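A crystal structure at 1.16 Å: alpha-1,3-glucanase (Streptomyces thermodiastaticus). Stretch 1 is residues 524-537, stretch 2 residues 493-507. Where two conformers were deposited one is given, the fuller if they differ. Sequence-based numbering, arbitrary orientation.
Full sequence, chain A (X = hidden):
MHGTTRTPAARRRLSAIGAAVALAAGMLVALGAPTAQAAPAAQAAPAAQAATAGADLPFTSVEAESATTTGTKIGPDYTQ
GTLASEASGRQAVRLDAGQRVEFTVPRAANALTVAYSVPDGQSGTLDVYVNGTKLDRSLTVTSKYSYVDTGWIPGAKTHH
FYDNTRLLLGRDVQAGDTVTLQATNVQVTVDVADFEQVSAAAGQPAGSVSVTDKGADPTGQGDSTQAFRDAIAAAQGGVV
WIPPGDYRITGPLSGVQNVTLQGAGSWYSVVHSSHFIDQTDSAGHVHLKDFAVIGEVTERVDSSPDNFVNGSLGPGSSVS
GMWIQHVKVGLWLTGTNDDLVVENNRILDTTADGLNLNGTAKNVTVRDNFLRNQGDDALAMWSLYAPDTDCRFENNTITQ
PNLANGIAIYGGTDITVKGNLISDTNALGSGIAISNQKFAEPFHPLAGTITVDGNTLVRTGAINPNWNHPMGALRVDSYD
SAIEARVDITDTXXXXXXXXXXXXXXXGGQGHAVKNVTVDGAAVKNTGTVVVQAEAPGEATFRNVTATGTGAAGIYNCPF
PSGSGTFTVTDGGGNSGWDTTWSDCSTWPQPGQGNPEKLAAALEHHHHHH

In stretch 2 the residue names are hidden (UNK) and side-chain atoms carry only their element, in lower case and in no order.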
# COMPACT_ATOMS: atom_id res chain seq x y z
N VAL A 524 20.45 -7.53 7.13
CA VAL A 524 20.52 -6.97 5.79
C VAL A 524 21.14 -8.03 4.89
O VAL A 524 22.26 -8.48 5.15
CB VAL A 524 21.34 -5.67 5.77
CG1 VAL A 524 21.39 -5.08 4.38
CG2 VAL A 524 20.76 -4.66 6.77
N LYS A 525 20.44 -8.42 3.84
CA LYS A 525 20.88 -9.52 2.99
C LYS A 525 20.71 -9.14 1.53
O LYS A 525 19.66 -8.63 1.13
CB LYS A 525 20.09 -10.80 3.29
CG LYS A 525 20.43 -11.45 4.62
CD LYS A 525 19.70 -12.78 4.81
CE LYS A 525 19.51 -13.52 3.49
NZ LYS A 525 18.15 -13.28 2.90
N ASN A 526 21.76 -9.41 0.74
CA ASN A 526 21.73 -9.26 -0.71
C ASN A 526 21.36 -7.84 -1.14
O ASN A 526 20.37 -7.60 -1.83
CB ASN A 526 20.83 -10.31 -1.37
CG ASN A 526 21.24 -11.72 -1.04
OD1 ASN A 526 20.42 -12.63 -1.03
ND2 ASN A 526 22.53 -11.92 -0.77
N THR A 527 22.19 -6.90 -0.72
CA THR A 527 22.03 -5.49 -1.05
C THR A 527 22.80 -5.21 -2.34
O THR A 527 23.98 -5.53 -2.44
CB THR A 527 22.58 -4.64 0.09
OG1 THR A 527 21.92 -5.00 1.31
CG2 THR A 527 22.38 -3.17 -0.17
N GLY A 528 22.13 -4.59 -3.31
CA GLY A 528 22.76 -4.38 -4.60
C GLY A 528 23.98 -3.48 -4.54
O GLY A 528 25.00 -3.74 -5.19
N THR A 529 23.90 -2.40 -3.76
CA THR A 529 25.02 -1.47 -3.67
C THR A 529 25.60 -1.41 -2.25
O THR A 529 26.49 -2.20 -1.92
CB THR A 529 24.65 -0.09 -4.20
OG1 THR A 529 23.51 0.42 -3.50
CG2 THR A 529 24.31 -0.16 -5.70
N VAL A 530 25.10 -0.50 -1.41
CA VAL A 530 25.71 -0.24 -0.11
C VAL A 530 24.69 -0.42 1.01
O VAL A 530 23.49 -0.18 0.84
CB VAL A 530 26.36 1.16 -0.04
CG1 VAL A 530 27.49 1.27 -1.06
CG2 VAL A 530 25.32 2.26 -0.27
N VAL A 531 25.20 -0.82 2.18
CA VAL A 531 24.33 -0.90 3.36
C VAL A 531 23.91 0.49 3.82
O VAL A 531 22.76 0.70 4.22
CB VAL A 531 25.01 -1.73 4.47
CG1 VAL A 531 24.14 -1.75 5.72
CG2 VAL A 531 25.26 -3.14 3.96
N VAL A 532 24.83 1.46 3.77
CA VAL A 532 24.56 2.83 4.19
C VAL A 532 24.96 3.76 3.05
O VAL A 532 26.13 3.81 2.66
CB VAL A 532 25.31 3.22 5.47
CG1 VAL A 532 25.06 4.69 5.81
CG2 VAL A 532 24.89 2.33 6.63
N GLN A 533 23.98 4.51 2.53
CA GLN A 533 24.18 5.52 1.51
C GLN A 533 23.98 6.87 2.20
O GLN A 533 22.85 7.29 2.42
CB GLN A 533 23.18 5.30 0.38
CG GLN A 533 23.29 6.27 -0.79
CD GLN A 533 22.27 5.98 -1.87
OE1 GLN A 533 22.14 4.84 -2.33
NE2 GLN A 533 21.53 7.00 -2.27
N ALA A 534 25.09 7.51 2.58
CA ALA A 534 25.07 8.73 3.38
C ALA A 534 25.42 9.92 2.49
O ALA A 534 26.56 10.06 2.05
CB ALA A 534 26.04 8.63 4.55
N GLU A 535 24.43 10.78 2.25
CA GLU A 535 24.59 11.91 1.36
C GLU A 535 24.20 13.24 1.99
O GLU A 535 24.31 14.27 1.33
CB GLU A 535 23.78 11.69 0.09
CG GLU A 535 24.24 10.49 -0.68
CD GLU A 535 23.44 10.29 -1.94
OE1 GLU A 535 22.38 9.66 -1.86
OE2 GLU A 535 23.87 10.80 -2.99
N ALA A 536 23.74 13.24 3.21
CA ALA A 536 23.47 14.45 3.95
C ALA A 536 24.58 14.69 4.97
O ALA A 536 25.20 13.73 5.43
CB ALA A 536 22.16 14.33 4.72
N PRO A 537 24.85 15.93 5.34
CA PRO A 537 25.66 16.18 6.53
C PRO A 537 24.90 15.73 7.77
O PRO A 537 23.68 15.57 7.75
CB PRO A 537 25.86 17.70 6.52
CG PRO A 537 24.64 18.21 5.79
CD PRO A 537 24.30 17.18 4.76
N UNK A 493 14.53 -5.78 8.95
CA UNK A 493 14.99 -6.80 8.01
C UNK A 493 14.91 -6.20 6.62
O UNK A 493 13.85 -5.74 6.20
c UNK A 493 14.12 -8.05 8.12
c UNK A 493 14.55 -9.12 7.13
o UNK A 493 14.22 -8.57 9.45
N UNK A 494 16.05 -6.16 5.92
CA UNK A 494 16.13 -5.57 4.59
C UNK A 494 16.73 -6.61 3.65
O UNK A 494 17.88 -7.04 3.85
c UNK A 494 17.00 -3.70 3.17
c UNK A 494 16.37 -3.25 5.57
c UNK A 494 16.95 -4.26 4.57
c UNK A 494 17.09 -1.91 5.62
N UNK A 495 15.95 -7.05 2.67
CA UNK A 495 16.29 -8.23 1.89
C UNK A 495 16.18 -7.93 0.40
O UNK A 495 15.16 -7.40 -0.06
o UNK A 495 15.42 -9.60 3.67
c UNK A 495 15.35 -9.38 2.25
c UNK A 495 15.70 -10.67 1.50
N UNK A 496 17.23 -8.28 -0.35
CA UNK A 496 17.19 -8.25 -1.81
C UNK A 496 16.94 -6.84 -2.35
O UNK A 496 16.19 -6.64 -3.31
o UNK A 496 15.60 -11.54 -1.99
c UNK A 496 16.51 -10.69 -1.98
o UNK A 496 17.68 -10.98 -1.65
c UNK A 496 16.19 -9.25 -2.37
N UNK A 497 17.55 -5.85 -1.72
CA UNK A 497 17.40 -4.47 -2.18
C UNK A 497 18.14 -4.29 -3.49
O UNK A 497 19.32 -4.67 -3.59
o UNK A 497 17.39 -3.65 0.11
c UNK A 497 18.00 -3.52 -1.16
N UNK A 498 17.52 -3.71 -4.51
CA UNK A 498 18.25 -3.52 -5.78
C UNK A 498 19.38 -2.52 -5.67
O UNK A 498 20.38 -2.65 -6.38
c UNK A 498 16.07 -2.52 -5.89
c UNK A 498 16.10 -3.34 -4.64
c UNK A 498 17.17 -3.07 -6.76
N UNK A 499 19.26 -1.53 -4.77
CA UNK A 499 20.29 -0.51 -4.59
C UNK A 499 20.75 -0.56 -3.14
O UNK A 499 21.25 -1.60 -2.70
c UNK A 499 19.27 0.38 -9.36
c UNK A 499 20.52 0.62 -8.85
c UNK A 499 18.36 0.45 -7.15
c UNK A 499 20.69 0.77 -7.50
c UNK A 499 19.84 0.83 -5.14
c UNK A 499 19.62 0.71 -6.63
c UNK A 499 18.17 0.30 -8.52
o UNK A 499 19.11 0.23 -10.72
N UNK A 500 20.57 0.51 -2.38
CA UNK A 500 21.08 0.60 -1.02
C UNK A 500 20.03 0.17 -0.00
O UNK A 500 18.83 0.13 -0.28
c UNK A 500 21.54 2.02 -0.73
o UNK A 500 20.50 2.92 -1.09
N UNK A 501 20.51 -0.13 1.21
CA UNK A 501 19.62 -0.51 2.31
C UNK A 501 19.14 0.73 3.06
O UNK A 501 17.96 1.09 2.98
c UNK A 501 20.31 -1.53 3.23
N UNK A 502 20.04 1.39 3.79
CA UNK A 502 19.72 2.61 4.52
C UNK A 502 20.25 3.81 3.76
O UNK A 502 21.42 3.80 3.34
c UNK A 502 19.88 1.47 6.80
c UNK A 502 18.22 0.55 8.29
c UNK A 502 20.36 2.59 5.91
c UNK A 502 18.66 1.57 7.47
c UNK A 502 20.21 -0.69 7.82
c UNK A 502 18.99 -0.58 8.46
c UNK A 502 20.65 0.34 6.99
N UNK A 503 19.42 4.84 3.60
CA UNK A 503 19.83 6.06 2.92
C UNK A 503 19.56 7.26 3.83
O UNK A 503 18.49 7.37 4.42
o UNK A 503 18.79 8.81 -1.00
c UNK A 503 18.47 7.85 -0.27
o UNK A 503 17.46 7.14 -0.48
c UNK A 503 19.06 6.24 1.61
c UNK A 503 19.36 7.56 0.92
N UNK A 504 20.56 8.13 3.94
CA UNK A 504 20.44 9.37 4.70
C UNK A 504 20.75 10.50 3.73
O UNK A 504 21.84 10.54 3.15
c UNK A 504 21.86 5.91 7.42
c UNK A 504 19.81 6.82 8.23
c UNK A 504 20.03 7.97 7.50
c UNK A 504 20.73 5.80 8.20
c UNK A 504 21.18 8.12 6.74
c UNK A 504 22.07 7.06 6.69
c UNK A 504 21.38 9.34 5.90
N UNK A 505 19.78 11.38 3.50
CA UNK A 505 19.87 12.31 2.39
C UNK A 505 19.16 13.59 2.78
O UNK A 505 18.25 13.60 3.60
c UNK A 505 19.58 12.51 -0.13
c UNK A 505 19.29 11.67 1.10
c UNK A 505 17.79 11.41 1.25
N UNK A 506 19.59 14.70 2.18
CA UNK A 506 18.83 15.94 2.19
C UNK A 506 18.42 16.13 0.73
O UNK A 506 19.16 16.68 -0.08
c UNK A 506 19.68 17.08 2.72
o UNK A 506 18.88 18.21 3.01
N UNK A 507 17.23 15.63 0.41
CA UNK A 507 16.87 15.31 -0.96
C UNK A 507 16.67 16.50 -1.89
O UNK A 507 16.63 16.30 -3.11
O HOH W 1 19.17 -5.66 1.03
O HOH W 2 19.99 -7.28 -4.62
O HOH W 3 24.07 11.18 5.47
O HOH W 4 21.84 15.22 0.56

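Position 493 carries one carbon bearing an oxygen and a second carbon, and makes no contact with stretch 1; this is Thr 493. At position 494 four carbons fork at the first, one arm two carbons long; the CB lies 4.4 Å from Val 524 CG2 on the same face of the sheet, while the backbone O accepts a hydrogen bond from Lys 525 N (2.9 Å). This is Ile 494.

Position 495 again has a carbon carrying one oxygen and one carbon, and it pairs with Lys 525 on the other face; it is Thr 495, whose CG2 is 3.8 Å from Lys 525 NZ. Position 496 has two carbons, the second bearing two oxygens; its CA-to-CB bond points away, yet the chain bends back to bring an oxygen near Asn 526 CB, and its backbone N donates to Lys 525 O (2.9 Å). It is Asp 496, with OD1 3.2 Å from Asn 526 CB.

At position 497 a single carbon ends in one oxygen, and the contact is made by the backbone, with O accepting from Gly 528 N at 2.8 Å: Ser 497. At position 498 three carbons close onto the backbone N; the CA-to-CB bond points away from stretch 1, but the O approaches Gly 528 CA to 3.4 Å. This is Pro 498; a CB on that glycine would lie 1.9 Å from Pro 498 O, a clash.

Position 499 shows a carbon and a six-carbon ring bearing an oxygen; the ring lies oblique to Thr 529 CG2, and the backbone O accepts from Thr 529 N (3.0 Å). It is Tyr 499. Position 500 has one carbon and one oxygen, the latter 2.8 Å from Gln 533 OE1; this is Ser 500, and its OG donates that hydrogen bond. A lone carbon at position 501, pointing toward stretch 1, is Ala 501, with CB 3.9 Å from Val 524 CG1.

Position 502 has a carbon and an unsubstituted six-carbon ring packed near Val 524 CG2: Phe 502, its CE2 4.1 Å from that atom. Position 503, three carbons ending in two oxygens near Glu 535 OE1, is Glu 503; OE2 sits 3.8 Å from Glu 535 OE1, two like charges close together. Position 504 repeats the plain ring, with Val 532 CG1 at its edge, and is Phe 504, its CE2 3.8 Å from Val 532 CG1.

At position 505 one carbon carries two others, near Glu 535 CB: Val 505, whose CG2 is 4.3 Å from Glu 535 CB. Position 506, one carbon and one oxygen, has its N bridged to Glu 535 O by water 4; it is Ser 506. Position 507 has no side chain, is out of reach, and is Gly 507.

The contact works as two parallel strand pairings joined by loops. Backbone hydrogen bonds set the register, including Gln 533 N to Phe 502 O (2.8 Å). Val 524, Val 532 and the phenylalanines supply apolar packing, whereas Gln 533 links Ser 500 to Glu 535.

Stretch 2, residues 493-507: TITDSPYSAFEFVSG
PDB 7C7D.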